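Local coordinates for protein DNA helicase RecQ (Deinococcus radiodurans, PDB 4Q48) that probably couples ATP hydrolysis to the unwinding of duplex DNA, translocating in the 3'-5' direction, at residues Ala42-Pro47 and Val177-Thr182; Thr66-Ser71 and Ala140-Asp145; Val120-Leu125 and Pro159-Leu164; Cys149-Gly154 and Arg188-Ser193; Lys315-Tyr320 and Asp370-Tyr375. All coordinates share one frame; numbering follows the deposited sequence.

How the contacts relate
Contacts 1 to 4 lie in the first RecA-like helicase domain, and contact 5 joins the second to the zinc-binding region. Contacts 1 and 2, with centres 13 Å apart, belong to one parallel sheet: strands 139-145 and 176-180 are neighbours, probably hydrogen-bonded from Val177 N to Phe142 O at 2.9 Å. Both approach the nucleotide site, where Lys52 binds ADP: the side chains of Met46 and Asp145 come to about 4 and 3 Å from that of Lys52. Contacts 3 and 4 share the chain following strand 139-145, their centres 14 Å apart. Contact 5 reaches contact 1 where Glu318 CG meets Thr182 CB at 4.0 Å; its Tyr375 side chain lies about 9 Å from the zinc ion.

Contact 1 (Ala42-Pro47 and Val177-Thr182); sequences ALVLMP and VALTAT
Strands 42-45 and 177-180 run parallel, their axes 4.7 Å apart at closest approach and their N-to-C directions 14° apart. Four backbone hydrogen bonds alternate between them. Ala178 N reaches Ala42 O at 3.1 Å from above the carbonyl plane, whereas Val44 N bonds Ala178 O at 2.7 Å nearly along the C=O axis. Thr180 N to Val44 O continues the ladder, which ends beyond strand 42-45 with Met46 N to Thr180 O at 2.8 Å. The pair belongs to the parallel sheet of a RecA-like domain, between strands 139-145 and 202-204: the first strand delivers the chain into the P-loop that carries Gly49, Gly51, Lys52 and Ser53, and the second runs into the Thr-Ala-Thr sequence of helicase motif III. Ala42, Val44, Val177 and Leu179 share the face covered by helices 29-37 and 50-62. There Val44 and Leu179 lie side by side, CG1 to CD2 3.8 Å, while Val44 and Val177 cross obliquely, touching through their CG2 methyls. Leu43, Leu45, Ala178 and Thr180 occupy the other face. The end of Leu43 comes closer to the neighbouring strand, with CD1 3.4 Å from Ala178 O. Thr180 places OG1 anti to the backbone N (chi1 -175°), so that CG2 falls in the crowded position and meets Leu45 CD2 at 3.5 Å. Thr180 OG1 accepts from Thr182 N at 3.1 Å, an ST turn, and is hydrogen-bonded to His148 ND1. An alanine here would remove OG1 and CG2 with their bonds and packing, and would probably leave the turn less well held.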
# COMPACT_ATOMS: atom_id res chain seq x y z
N ALA A 42 12.51 -7.37 -12.20
CA ALA A 42 12.28 -6.17 -11.40
C ALA A 42 11.06 -6.29 -10.48
O ALA A 42 10.10 -7.00 -10.78
CB ALA A 42 12.14 -4.97 -12.30
N LEU A 43 11.15 -5.62 -9.35
CA LEU A 43 10.02 -5.43 -8.45
C LEU A 43 9.73 -3.95 -8.37
O LEU A 43 10.58 -3.17 -7.94
CB LEU A 43 10.30 -5.98 -7.07
CG LEU A 43 9.12 -5.82 -6.12
CD1 LEU A 43 7.86 -6.32 -6.77
CD2 LEU A 43 9.37 -6.55 -4.81
N VAL A 44 8.56 -3.56 -8.86
CA VAL A 44 8.20 -2.16 -8.95
C VAL A 44 7.00 -1.81 -8.06
O VAL A 44 5.93 -2.43 -8.16
CB VAL A 44 7.91 -1.76 -10.42
CG1 VAL A 44 7.39 -0.34 -10.50
CG2 VAL A 44 9.18 -1.90 -11.24
N LEU A 45 7.19 -0.85 -7.17
CA LEU A 45 6.14 -0.46 -6.24
C LEU A 45 5.85 1.01 -6.47
O LEU A 45 6.73 1.87 -6.32
CB LEU A 45 6.58 -0.76 -4.81
CG LEU A 45 7.18 -2.17 -4.68
CD1 LEU A 45 8.68 -2.08 -4.44
CD2 LEU A 45 6.55 -3.04 -3.62
N MET A 46 4.66 1.28 -6.99
CA MET A 46 4.27 2.65 -7.34
C MET A 46 2.82 2.95 -7.02
O MET A 46 1.98 2.05 -7.02
CB MET A 46 4.52 2.90 -8.82
CG MET A 46 5.99 3.12 -9.16
SD MET A 46 6.29 3.95 -10.74
CE MET A 46 4.82 4.95 -10.91
N PRO A 47 2.50 4.22 -6.78
CA PRO A 47 1.08 4.58 -6.78
C PRO A 47 0.46 4.24 -8.15
O PRO A 47 1.18 4.17 -9.17
CB PRO A 47 1.08 6.09 -6.51
CG PRO A 47 2.50 6.55 -6.66
CD PRO A 47 3.41 5.36 -6.59
N VAL A 177 8.66 -8.61 -14.73
CA VAL A 177 8.55 -7.43 -13.87
C VAL A 177 7.20 -7.44 -13.17
O VAL A 177 6.14 -7.60 -13.79
CB VAL A 177 8.76 -6.10 -14.66
CG1 VAL A 177 7.70 -5.91 -15.74
CG2 VAL A 177 8.77 -4.94 -13.70
N ALA A 178 7.25 -7.35 -11.84
CA ALA A 178 6.05 -7.36 -11.01
C ALA A 178 5.84 -5.97 -10.43
O ALA A 178 6.76 -5.37 -9.86
CB ALA A 178 6.14 -8.41 -9.89
N LEU A 179 4.65 -5.43 -10.62
CA LEU A 179 4.38 -4.08 -10.16
C LEU A 179 3.21 -4.06 -9.19
O LEU A 179 2.23 -4.79 -9.38
CB LEU A 179 4.11 -3.16 -11.34
CG LEU A 179 5.00 -3.35 -12.58
CD1 LEU A 179 4.28 -4.24 -13.59
CD2 LEU A 179 5.37 -2.02 -13.19
N THR A 180 3.33 -3.30 -8.11
CA THR A 180 2.20 -3.20 -7.18
C THR A 180 2.05 -1.78 -6.62
O THR A 180 2.99 -0.98 -6.64
CB THR A 180 2.31 -4.23 -6.02
OG1 THR A 180 1.12 -4.16 -5.20
CG2 THR A 180 3.54 -3.98 -5.17
N ALA A 181 0.86 -1.50 -6.10
CA ALA A 181 0.57 -0.21 -5.48
C ALA A 181 0.35 -0.41 -3.99
O ALA A 181 0.17 0.56 -3.25
CB ALA A 181 -0.65 0.45 -6.12
N THR A 182 0.34 -1.66 -3.55
CA THR A 182 0.17 -1.92 -2.14
C THR A 182 1.41 -2.70 -1.72
O THR A 182 1.54 -3.90 -1.98
CB THR A 182 -1.10 -2.71 -1.82
OG1 THR A 182 -0.80 -4.11 -1.75
CG2 THR A 182 -2.17 -2.43 -2.90

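Contact 2 (Thr66-Ser71 and Ala140-Asp145); sequences TGIVVS and ALFAID
Five backbone hydrogen bonds join strands 66-70 and 140-145, which run parallel with a crossing angle of -18°. Ala140 N to Thr66 O (2.8 Å) opens the series, the donor standing well above the carbonyl plane, with a C=O...N angle of only 120°. Ile68 then uses both its backbone groups, N to Leu141 O at 2.9 Å and O from Ala143 N at 2.8 Å. Val70 does the same farther along: its N reaches Ala143 O at 2.7 Å, and its O receives Asp145 N at 3.0 Å, both nearly along the C=O axis.

Apolar contacts follow the residue pairing. On one face Ile68 and Phe142 lie side by side, Ile68 CB 3.5 Å from Phe142 CD1, and Ile68 CG2, anti to the backbone N, also touches CD1 and CE1 of Phe142. Val70 CG2 meets Ile144 CG1 at 4.1 Å on that face. Val69 CG1 and Ala143 CB pair more loosely on the other, at 4.3 Å.

The charged group is Asp145, first residue of the DEAH box (motif II, Walker B). Its OD1 forms a salt bridge with Lys52 NZ, so strand 140-145 ends at the ATP site.

Around the pair, strand 117-120 extends the sheet beyond strand 66-70. Helix 50-62 packs on the face of Val69, Leu141 and Ala143, chiefly through Tyr56, and helix 165-170 covers Phe142 and Ile144 through Leu167.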
# COMPACT_ATOMS: atom_id res chain seq x y z
N THR A 66 6.08 -9.56 -28.07
CA THR A 66 4.92 -9.10 -27.33
C THR A 66 5.12 -9.13 -25.81
O THR A 66 5.58 -10.14 -25.26
CB THR A 66 3.75 -9.98 -27.67
OG1 THR A 66 3.63 -10.07 -29.09
CG2 THR A 66 2.45 -9.47 -27.03
N GLY A 67 4.76 -8.04 -25.13
CA GLY A 67 4.67 -8.03 -23.68
C GLY A 67 3.44 -8.79 -23.21
O GLY A 67 2.34 -8.55 -23.66
N ILE A 68 3.63 -9.70 -22.26
CA ILE A 68 2.52 -10.48 -21.75
C ILE A 68 2.17 -9.93 -20.38
O ILE A 68 2.92 -10.13 -19.43
CB ILE A 68 2.88 -11.98 -21.65
CG1 ILE A 68 3.37 -12.51 -23.00
CG2 ILE A 68 1.70 -12.79 -21.20
CD1 ILE A 68 2.38 -12.30 -24.12
N VAL A 69 1.04 -9.24 -20.27
CA VAL A 69 0.68 -8.56 -19.02
C VAL A 69 -0.37 -9.38 -18.28
O VAL A 69 -1.45 -9.64 -18.79
CB VAL A 69 0.13 -7.12 -19.26
CG1 VAL A 69 -0.03 -6.38 -17.97
CG2 VAL A 69 1.05 -6.35 -20.18
N VAL A 70 -0.02 -9.82 -17.08
CA VAL A 70 -0.97 -10.55 -16.27
C VAL A 70 -1.75 -9.62 -15.35
O VAL A 70 -1.16 -8.85 -14.60
CB VAL A 70 -0.27 -11.60 -15.45
CG1 VAL A 70 -1.26 -12.65 -14.99
CG2 VAL A 70 0.84 -12.22 -16.27
N SER A 71 -3.08 -9.69 -15.42
CA SER A 71 -3.95 -8.87 -14.57
C SER A 71 -5.34 -9.51 -14.39
O SER A 71 -5.92 -10.07 -15.33
CB SER A 71 -4.10 -7.45 -15.14
OG SER A 71 -5.21 -6.77 -14.55
N ALA A 140 8.28 -10.75 -25.55
CA ALA A 140 9.27 -9.81 -25.04
C ALA A 140 9.43 -9.91 -23.51
O ALA A 140 10.54 -9.76 -23.01
CB ALA A 140 8.91 -8.39 -25.44
N LEU A 141 8.35 -10.16 -22.77
CA LEU A 141 8.44 -10.29 -21.32
C LEU A 141 7.13 -10.72 -20.69
O LEU A 141 6.12 -10.85 -21.36
CB LEU A 141 8.89 -8.97 -20.68
CG LEU A 141 7.98 -7.77 -20.99
CD1 LEU A 141 6.96 -7.51 -19.84
CD2 LEU A 141 8.78 -6.52 -21.34
N PHE A 142 7.18 -10.94 -19.38
CA PHE A 142 5.99 -11.06 -18.55
C PHE A 142 5.93 -9.90 -17.56
O PHE A 142 6.88 -9.69 -16.79
CB PHE A 142 6.00 -12.37 -17.78
CG PHE A 142 5.81 -13.57 -18.63
CD1 PHE A 142 4.56 -13.86 -19.16
CD2 PHE A 142 6.88 -14.40 -18.94
CE1 PHE A 142 4.36 -15.00 -19.95
CE2 PHE A 142 6.70 -15.52 -19.73
CZ PHE A 142 5.43 -15.82 -20.24
N ALA A 143 4.82 -9.16 -17.56
CA ALA A 143 4.55 -8.17 -16.50
C ALA A 143 3.43 -8.67 -15.64
O ALA A 143 2.30 -8.83 -16.12
CB ALA A 143 4.19 -6.84 -17.07
N ILE A 144 3.73 -8.91 -14.37
CA ILE A 144 2.69 -9.27 -13.40
C ILE A 144 2.22 -8.01 -12.66
O ILE A 144 2.91 -7.49 -11.78
CB ILE A 144 3.18 -10.35 -12.42
CG1 ILE A 144 3.45 -11.66 -13.16
CG2 ILE A 144 2.15 -10.65 -11.38
CD1 ILE A 144 4.93 -11.94 -13.44
N ASP A 145 1.06 -7.49 -13.07
CA ASP A 145 0.48 -6.31 -12.44
C ASP A 145 -0.37 -6.74 -11.25
O ASP A 145 -0.96 -7.83 -11.26
CB ASP A 145 -0.36 -5.48 -13.41
CG ASP A 145 -0.39 -4.00 -13.03
OD1 ASP A 145 -0.22 -3.69 -11.82
OD2 ASP A 145 -0.56 -3.15 -13.94

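Contact 3 (Val120-Leu125 and Pro159-Leu164); sequences VAPERL and PEYQQL
Pro122 loses most surface here, and its ring packs against both Glu160 and Tyr161. It opens helix 122-125 directly after the N-cap residue Ala121, whose O accepts from Leu125 N at 3.0 Å. Pro122 CB faces Glu160 CB at 4.0 Å, while its CG approaches Tyr161 CE1 at 3.2 Å, obliquely to the ring.

Glu160, second in buried area, has CG anti to its carbonyl carbon (chi1 -45°) and an extended chain beyond CG, which carries OE1 past the proline to within 3.5 Å of Glu123 CB. Glu123 bends at chi2 and takes its own carboxylate away. Glu123 OE1 and Glu160 OE1 remain 5.9 Å apart, so the like charges are not in contact and any mutual repulsion is probably modest.

Leu164 completes the contact: its CD2 meets Leu125 CD2 at 3.6 Å, the side chains crossing at about a right angle, and its CD1 sits 4.0 Å above one face of the Tyr161 ring, toward the rim. Tyr161 OH is hydrogen-bonded to Asp145 O. A serine at Tyr161 would remove the ring and its distant hydroxyl, and would probably weaken the packing on Pro122 and Leu164 and the tie of this turn to Asp145 O.

Both leucines also rest on Val70 of the sheet. The Pro-Glu-Arg sequence after strand 117-120 corresponds to helicase motif Ib, here packed against the 3-10 turn ahead of helix 165-170 in the first RecA-like domain.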
# COMPACT_ATOMS: atom_id res chain seq x y z
N VAL A 120 -3.89 -10.59 -20.40
CA VAL A 120 -4.44 -11.92 -20.24
C VAL A 120 -4.78 -12.21 -18.78
O VAL A 120 -3.97 -12.04 -17.89
CB VAL A 120 -3.43 -12.99 -20.78
CG1 VAL A 120 -2.02 -12.71 -20.26
CG2 VAL A 120 -3.87 -14.41 -20.46
N ALA A 121 -6.02 -12.64 -18.56
CA ALA A 121 -6.45 -13.03 -17.25
C ALA A 121 -5.61 -14.23 -16.83
O ALA A 121 -5.24 -15.06 -17.66
CB ALA A 121 -7.92 -13.38 -17.26
N PRO A 122 -5.33 -14.35 -15.52
CA PRO A 122 -4.57 -15.46 -14.95
C PRO A 122 -5.18 -16.80 -15.30
O PRO A 122 -4.49 -17.80 -15.52
CB PRO A 122 -4.67 -15.21 -13.44
CG PRO A 122 -4.90 -13.75 -13.33
CD PRO A 122 -5.72 -13.36 -14.50
N GLU A 123 -6.51 -16.80 -15.36
CA GLU A 123 -7.29 -17.99 -15.66
C GLU A 123 -6.89 -18.51 -17.05
O GLU A 123 -6.65 -19.70 -17.23
CB GLU A 123 -8.79 -17.65 -15.56
CG GLU A 123 -9.72 -18.45 -16.44
CD GLU A 123 -9.80 -17.90 -17.85
OE1 GLU A 123 -9.59 -16.67 -18.03
OE2 GLU A 123 -10.08 -18.69 -18.78
N ARG A 124 -6.81 -17.61 -18.02
CA ARG A 124 -6.35 -18.00 -19.34
C ARG A 124 -4.87 -18.43 -19.32
O ARG A 124 -4.53 -19.47 -19.86
CB ARG A 124 -6.56 -16.87 -20.35
CG ARG A 124 -6.59 -17.34 -21.79
CD ARG A 124 -7.82 -18.16 -22.03
NE ARG A 124 -7.92 -18.58 -23.42
CZ ARG A 124 -8.98 -19.22 -23.91
NH1 ARG A 124 -10.00 -19.49 -23.11
NH2 ARG A 124 -9.01 -19.58 -25.18
N LEU A 125 -4.01 -17.62 -18.70
CA LEU A 125 -2.57 -17.84 -18.74
C LEU A 125 -2.11 -19.19 -18.20
O LEU A 125 -1.22 -19.83 -18.76
CB LEU A 125 -1.83 -16.74 -17.98
CG LEU A 125 -0.34 -17.01 -17.79
CD1 LEU A 125 0.36 -16.86 -19.12
CD2 LEU A 125 0.31 -16.09 -16.76
N PRO A 159 -6.48 -17.55 -5.59
CA PRO A 159 -5.83 -18.87 -5.62
C PRO A 159 -5.05 -19.05 -6.92
O PRO A 159 -4.02 -19.73 -6.95
CB PRO A 159 -7.01 -19.85 -5.52
CG PRO A 159 -8.19 -19.02 -5.11
CD PRO A 159 -7.94 -17.66 -5.69
N GLU A 160 -5.54 -18.38 -7.97
CA GLU A 160 -4.88 -18.33 -9.27
C GLU A 160 -3.49 -17.76 -9.07
O GLU A 160 -2.49 -18.40 -9.41
CB GLU A 160 -5.65 -17.43 -10.24
CG GLU A 160 -7.17 -17.61 -10.29
CD GLU A 160 -7.87 -16.48 -11.06
OE1 GLU A 160 -8.28 -16.71 -12.23
OE2 GLU A 160 -7.98 -15.35 -10.51
N TYR A 161 -3.44 -16.56 -8.50
CA TYR A 161 -2.21 -15.79 -8.45
C TYR A 161 -0.99 -16.48 -7.82
O TYR A 161 0.13 -16.19 -8.22
CB TYR A 161 -2.47 -14.44 -7.76
CG TYR A 161 -2.56 -13.34 -8.79
CD1 TYR A 161 -3.57 -13.35 -9.76
CD2 TYR A 161 -1.58 -12.35 -8.88
CE1 TYR A 161 -3.62 -12.36 -10.74
CE2 TYR A 161 -1.62 -11.37 -9.86
CZ TYR A 161 -2.64 -11.38 -10.79
OH TYR A 161 -2.68 -10.40 -11.78
N GLN A 162 -1.17 -17.43 -6.90
CA GLN A 162 0.03 -18.00 -6.31
C GLN A 162 0.52 -19.19 -7.13
O GLN A 162 1.45 -19.87 -6.72
CB GLN A 162 -0.21 -18.48 -4.88
CG GLN A 162 -1.44 -19.35 -4.72
CD GLN A 162 -1.68 -19.74 -3.28
OE1 GLN A 162 -0.89 -19.41 -2.40
NE2 GLN A 162 -2.76 -20.49 -3.04
N GLN A 163 -0.11 -19.43 -8.27
CA GLN A 163 0.39 -20.42 -9.22
C GLN A 163 1.38 -19.84 -10.23
O GLN A 163 2.10 -20.58 -10.91
CB GLN A 163 -0.76 -21.09 -9.94
CG GLN A 163 -1.75 -21.74 -9.01
CD GLN A 163 -2.73 -22.61 -9.76
OE1 GLN A 163 -2.40 -23.16 -10.82
NE2 GLN A 163 -3.95 -22.71 -9.24
N LEU A 164 1.42 -18.51 -10.32
CA LEU A 164 2.31 -17.80 -11.24
C LEU A 164 3.77 -18.05 -10.91
O LEU A 164 4.66 -17.46 -11.53
CB LEU A 164 2.04 -16.30 -11.19
CG LEU A 164 0.69 -15.87 -11.77
CD1 LEU A 164 0.54 -14.38 -11.70
CD2 LEU A 164 0.48 -16.39 -13.19

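Contact 4 (Cys149-Gly154 and Arg188-Ser193)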
# COMPACT_ATOMS: atom_id res chain seq x y z
N CYS A 149 -1.45 -9.94 -5.11
CA CYS A 149 -2.50 -10.94 -4.99
C CYS A 149 -2.01 -12.34 -4.67
O CYS A 149 -2.79 -13.20 -4.27
CB CYS A 149 -3.34 -11.00 -6.27
SG CYS A 149 -4.51 -9.68 -6.46
N VAL A 150 -0.72 -12.60 -4.89
CA VAL A 150 -0.13 -13.89 -4.54
C VAL A 150 -0.14 -14.10 -3.02
O VAL A 150 -0.26 -15.23 -2.55
CB VAL A 150 1.31 -14.02 -5.09
CG1 VAL A 150 1.31 -13.85 -6.60
CG2 VAL A 150 2.26 -13.01 -4.45
N SER A 151 -0.06 -13.01 -2.28
CA SER A 151 0.07 -13.02 -0.82
C SER A 151 -1.24 -13.23 -0.08
O SER A 151 -2.29 -12.71 -0.49
CB SER A 151 0.69 -11.71 -0.34
OG SER A 151 0.96 -11.75 1.05
N GLN A 152 -1.19 -14.02 1.00
CA GLN A 152 -2.31 -14.12 1.94
C GLN A 152 -2.52 -12.74 2.57
O GLN A 152 -3.62 -12.41 3.01
CB GLN A 152 -2.04 -15.15 3.05
CG GLN A 152 -0.97 -14.69 4.05
CD GLN A 152 -0.13 -15.81 4.66
OE1 GLN A 152 0.50 -16.60 3.95
NE2 GLN A 152 -0.09 -15.85 5.99
N TRP A 153 -1.45 -11.95 2.61
CA TRP A 153 -1.44 -10.68 3.33
C TRP A 153 -1.99 -9.45 2.61
O TRP A 153 -3.06 -8.95 2.96
CB TRP A 153 -0.01 -10.36 3.78
CG TRP A 153 0.55 -11.39 4.73
CD1 TRP A 153 1.37 -12.45 4.41
CD2 TRP A 153 0.31 -11.48 6.14
NE1 TRP A 153 1.65 -13.18 5.55
CE2 TRP A 153 1.02 -12.60 6.62
CE3 TRP A 153 -0.42 -10.70 7.05
CZ2 TRP A 153 1.01 -12.97 7.95
CZ3 TRP A 153 -0.42 -11.07 8.37
CH2 TRP A 153 0.29 -12.19 8.82
N GLY A 154 -1.30 -9.02 1.58
CA GLY A 154 -1.40 -7.64 1.13
C GLY A 154 -2.67 -7.01 0.60
O GLY A 154 -2.73 -5.77 0.56
N ARG A 188 5.52 -7.54 0.26
CA ARG A 188 6.71 -7.34 -0.57
C ARG A 188 7.59 -8.59 -0.53
O ARG A 188 8.21 -8.96 -1.52
CB ARG A 188 7.51 -6.14 -0.07
CG ARG A 188 6.81 -4.80 -0.19
CD ARG A 188 7.81 -3.67 -0.16
NE ARG A 188 8.43 -3.57 1.16
CZ ARG A 188 7.89 -2.90 2.18
NH1 ARG A 188 6.75 -2.26 2.01
NH2 ARG A 188 8.49 -2.85 3.37
N ALA A 189 7.64 -9.22 0.64
CA ALA A 189 8.46 -10.39 0.84
C ALA A 189 7.90 -11.62 0.11
O ALA A 189 8.66 -12.43 -0.43
CB ALA A 189 8.60 -10.66 2.33
N ASP A 190 6.57 -11.72 0.07
CA ASP A 190 5.86 -12.85 -0.51
C ASP A 190 5.79 -12.84 -2.03
O ASP A 190 5.79 -13.90 -2.67
CB ASP A 190 4.42 -12.85 0.00
CG ASP A 190 4.21 -13.76 1.18
OD1 ASP A 190 5.22 -14.17 1.79
OD2 ASP A 190 3.02 -14.02 1.49
N ILE A 191 5.78 -11.65 -2.62
CA ILE A 191 5.89 -11.51 -4.06
C ILE A 191 7.24 -12.02 -4.53
O ILE A 191 7.32 -12.77 -5.50
CB ILE A 191 5.70 -10.05 -4.49
CG1 ILE A 191 4.29 -9.59 -4.16
CG2 ILE A 191 5.98 -9.90 -5.98
CD1 ILE A 191 4.06 -8.08 -4.37
N LYS A 192 8.30 -11.66 -3.79
CA LYS A 192 9.63 -12.09 -4.15
C LYS A 192 9.62 -13.62 -4.21
O LYS A 192 10.15 -14.22 -5.16
CB LYS A 192 10.66 -11.56 -3.14
CG LYS A 192 10.86 -10.03 -3.18
CD LYS A 192 11.81 -9.53 -2.07
CE LYS A 192 11.88 -7.99 -2.00
NZ LYS A 192 13.25 -7.40 -2.25
N SER A 193 8.96 -14.26 -3.26
CA SER A 193 9.01 -15.72 -3.18
C SER A 193 8.28 -16.45 -4.32
O SER A 193 8.75 -17.47 -4.81
CB SER A 193 8.45 -16.19 -1.84
OG SER A 193 9.48 -16.26 -0.88
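The aromatic-rich loop of RecQ helicases, which follows the DEAH box and in relatives links DNA binding to ATP hydrolysis, here leans on helix 185-194. Segment 149-154 holds its start, with Trp153 as the first aromatic residue. Asp190, the residue most covered by the contact, is met by Ser151 through a side-chain bond: Ser151 OG donates to Asp190 OD2 at 3.1 Å, approaching 32° out of the carboxylate plane. The serine oxygen lies anti to its own backbone N (chi1 -173°), and from there Ser151 OG also accepts from Trp153 N at 2.9 Å. That second bond makes an ST turn, so one hydroxyl both shapes the loop and anchors it to the helix.

Trp153 has its CG anti to the carbonyl carbon, and its indole is further engaged by Arg186 in a cation-pi contact and by helix 359-376 through Arg363, Val364 and Ser367. One residue before Ser151, Val150 crosses Ile191 at about a right angle, with Val150 CG2 and Ile191 CG1 4.0 Å apart in an apolar patch beside the polar pair. Asp190 OD2 also comes up to the edge of the indole, near its plane, 3.7 Å from Trp153 CD1.

Contact 5 (Lys315-Tyr320 and Asp370-Tyr375)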
# COMPACT_ATOMS: atom_id res chain seq x y z
N LYS A 315 -10.57 1.23 6.56
CA LYS A 315 -10.38 -0.19 6.83
C LYS A 315 -8.90 -0.58 6.85
O LYS A 315 -8.51 -1.60 7.40
CB LYS A 315 -11.12 -1.05 5.79
CG LYS A 315 -12.54 -0.58 5.48
CD LYS A 315 -13.46 -1.77 5.12
CE LYS A 315 -14.73 -1.36 4.33
NZ LYS A 315 -15.22 -2.30 3.26
N SER A 316 -8.06 0.25 6.24
CA SER A 316 -6.64 -0.03 6.20
C SER A 316 -5.81 1.19 5.82
O SER A 316 -6.36 2.22 5.40
CB SER A 316 -6.39 -1.15 5.21
OG SER A 316 -6.77 -0.74 3.91
N MET A 317 -4.49 1.06 5.94
CA MET A 317 -3.55 2.06 5.45
C MET A 317 -3.65 2.19 3.92
O MET A 317 -3.56 3.30 3.39
CB MET A 317 -2.11 1.71 5.85
CG MET A 317 -1.79 1.90 7.32
SD MET A 317 -1.85 3.62 7.83
CE MET A 317 -0.18 4.15 7.49
N GLU A 318 -3.81 1.07 3.23
CA GLU A 318 -4.00 1.09 1.77
C GLU A 318 -5.20 1.96 1.40
O GLU A 318 -5.08 2.88 0.57
CB GLU A 318 -4.25 -0.32 1.23
CG GLU A 318 -3.10 -1.27 1.31
CD GLU A 318 -3.06 -2.00 2.65
OE1 GLU A 318 -3.57 -1.45 3.65
OE2 GLU A 318 -2.57 -3.15 2.67
N GLY A 319 -6.34 1.70 2.05
CA GLY A 319 -7.55 2.46 1.81
C GLY A 319 -7.41 3.92 2.18
O GLY A 319 -7.88 4.80 1.45
N TYR A 320 -6.78 4.18 3.31
CA TYR A 320 -6.57 5.53 3.78
C TYR A 320 -5.74 6.31 2.76
O TYR A 320 -6.05 7.46 2.42
CB TYR A 320 -5.91 5.52 5.17
CG TYR A 320 -5.53 6.88 5.68
CD1 TYR A 320 -6.48 7.75 6.20
CD2 TYR A 320 -4.22 7.32 5.59
CE1 TYR A 320 -6.12 9.02 6.65
CE2 TYR A 320 -3.85 8.57 6.04
CZ TYR A 320 -4.80 9.42 6.56
OH TYR A 320 -4.40 10.67 7.00
N ASP A 370 -3.49 -2.74 13.32
CA ASP A 370 -2.33 -2.37 14.14
C ASP A 370 -1.48 -1.35 13.39
O ASP A 370 -0.96 -0.39 13.98
CB ASP A 370 -1.49 -3.59 14.50
CG ASP A 370 -0.24 -3.21 15.30
OD1 ASP A 370 -0.32 -2.94 16.54
OD2 ASP A 370 0.84 -3.17 14.65
N ALA A 371 -1.34 -1.57 12.09
CA ALA A 371 -0.61 -0.67 11.27
C ALA A 371 -1.29 0.69 11.35
O ALA A 371 -0.64 1.71 11.66
CB ALA A 371 -0.56 -1.16 9.87
N LEU A 372 -2.60 0.71 11.12
CA LEU A 372 -3.33 1.96 11.04
C LEU A 372 -3.27 2.76 12.35
O LEU A 372 -2.92 3.94 12.36
CB LEU A 372 -4.78 1.67 10.66
CG LEU A 372 -5.70 2.87 10.41
CD1 LEU A 372 -5.03 3.88 9.48
CD2 LEU A 372 -6.97 2.37 9.77
N LEU A 373 -3.55 2.07 13.46
CA LEU A 373 -3.44 2.65 14.80
C LEU A 373 -2.03 3.17 15.10
O LEU A 373 -1.86 4.22 15.72
CB LEU A 373 -3.86 1.62 15.85
CG LEU A 373 -5.36 1.33 15.90
CD1 LEU A 373 -5.69 0.38 17.02
CD2 LEU A 373 -6.12 2.61 16.12
N THR A 374 -1.01 2.44 14.66
CA THR A 374 0.36 2.91 14.86
C THR A 374 0.58 4.23 14.12
O THR A 374 1.24 5.12 14.65
CB THR A 374 1.34 1.85 14.43
OG1 THR A 374 1.19 0.74 15.32
CG2 THR A 374 2.74 2.34 14.49
N TYR A 375 0.01 4.36 12.92
CA TYR A 375 0.08 5.62 12.18
C TYR A 375 -0.72 6.70 12.91
O TYR A 375 -0.25 7.83 13.05
CB TYR A 375 -0.42 5.46 10.74
CG TYR A 375 -0.73 6.75 10.03
CD1 TYR A 375 0.28 7.62 9.64
CD2 TYR A 375 -2.04 7.10 9.74
CE1 TYR A 375 0.00 8.80 8.99
CE2 TYR A 375 -2.33 8.29 9.09
CZ TYR A 375 -1.30 9.13 8.71
OH TYR A 375 -1.59 10.30 8.04
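Tyr320 and Tyr375 both set CG anti to the backbone N (chi1 174° and 165°), and each side chain leaves its helix toward the other. Met317 instead has CG anti to the carbonyl carbon and bends at chi2 and chi3, which curls its thioether end toward the opposing helix. The two tyrosines cross at about a right angle and meet near their tips, where the hydroxyls share a hydrogen bond of 3.0 Å between Tyr320 OH and Tyr375 OH; either may be the donor. Tyr320 OH lies at the edge of the Tyr375 ring, in its plane. The rings themselves are oblique, with centroids 5.3 Å apart and planes at 52°, and their closest carbons are Tyr320 CE2 and Tyr375 CE2 at 3.4 Å.

Helix 317-324 belongs to the second RecA-like domain and runs into helicase motif VI, while helix 359-376 belongs to the zinc-binding region whose Cys381, Cys398, Cys401 and Cys404 hold the metal. The contact therefore fastens one to the other. Ser316 is the N-cap of the first helix, its OG accepting from Gly319 N at 3.1 Å, so Met317 projects from a capped first turn.

Met317 SD touches Leu372 CD1 at 3.6 Å and stands 4.7 Å from the Tyr375 ring centroid, an oblique Met-aromatic contact. The methyl CE of Met317 goes farther, to 3.5 Å from Tyr375 CB. Tyr375 has a further partner in Arg382, which makes a cation-pi contact with its ring, and Tyr214 of strand 212-218 touches both tyrosines.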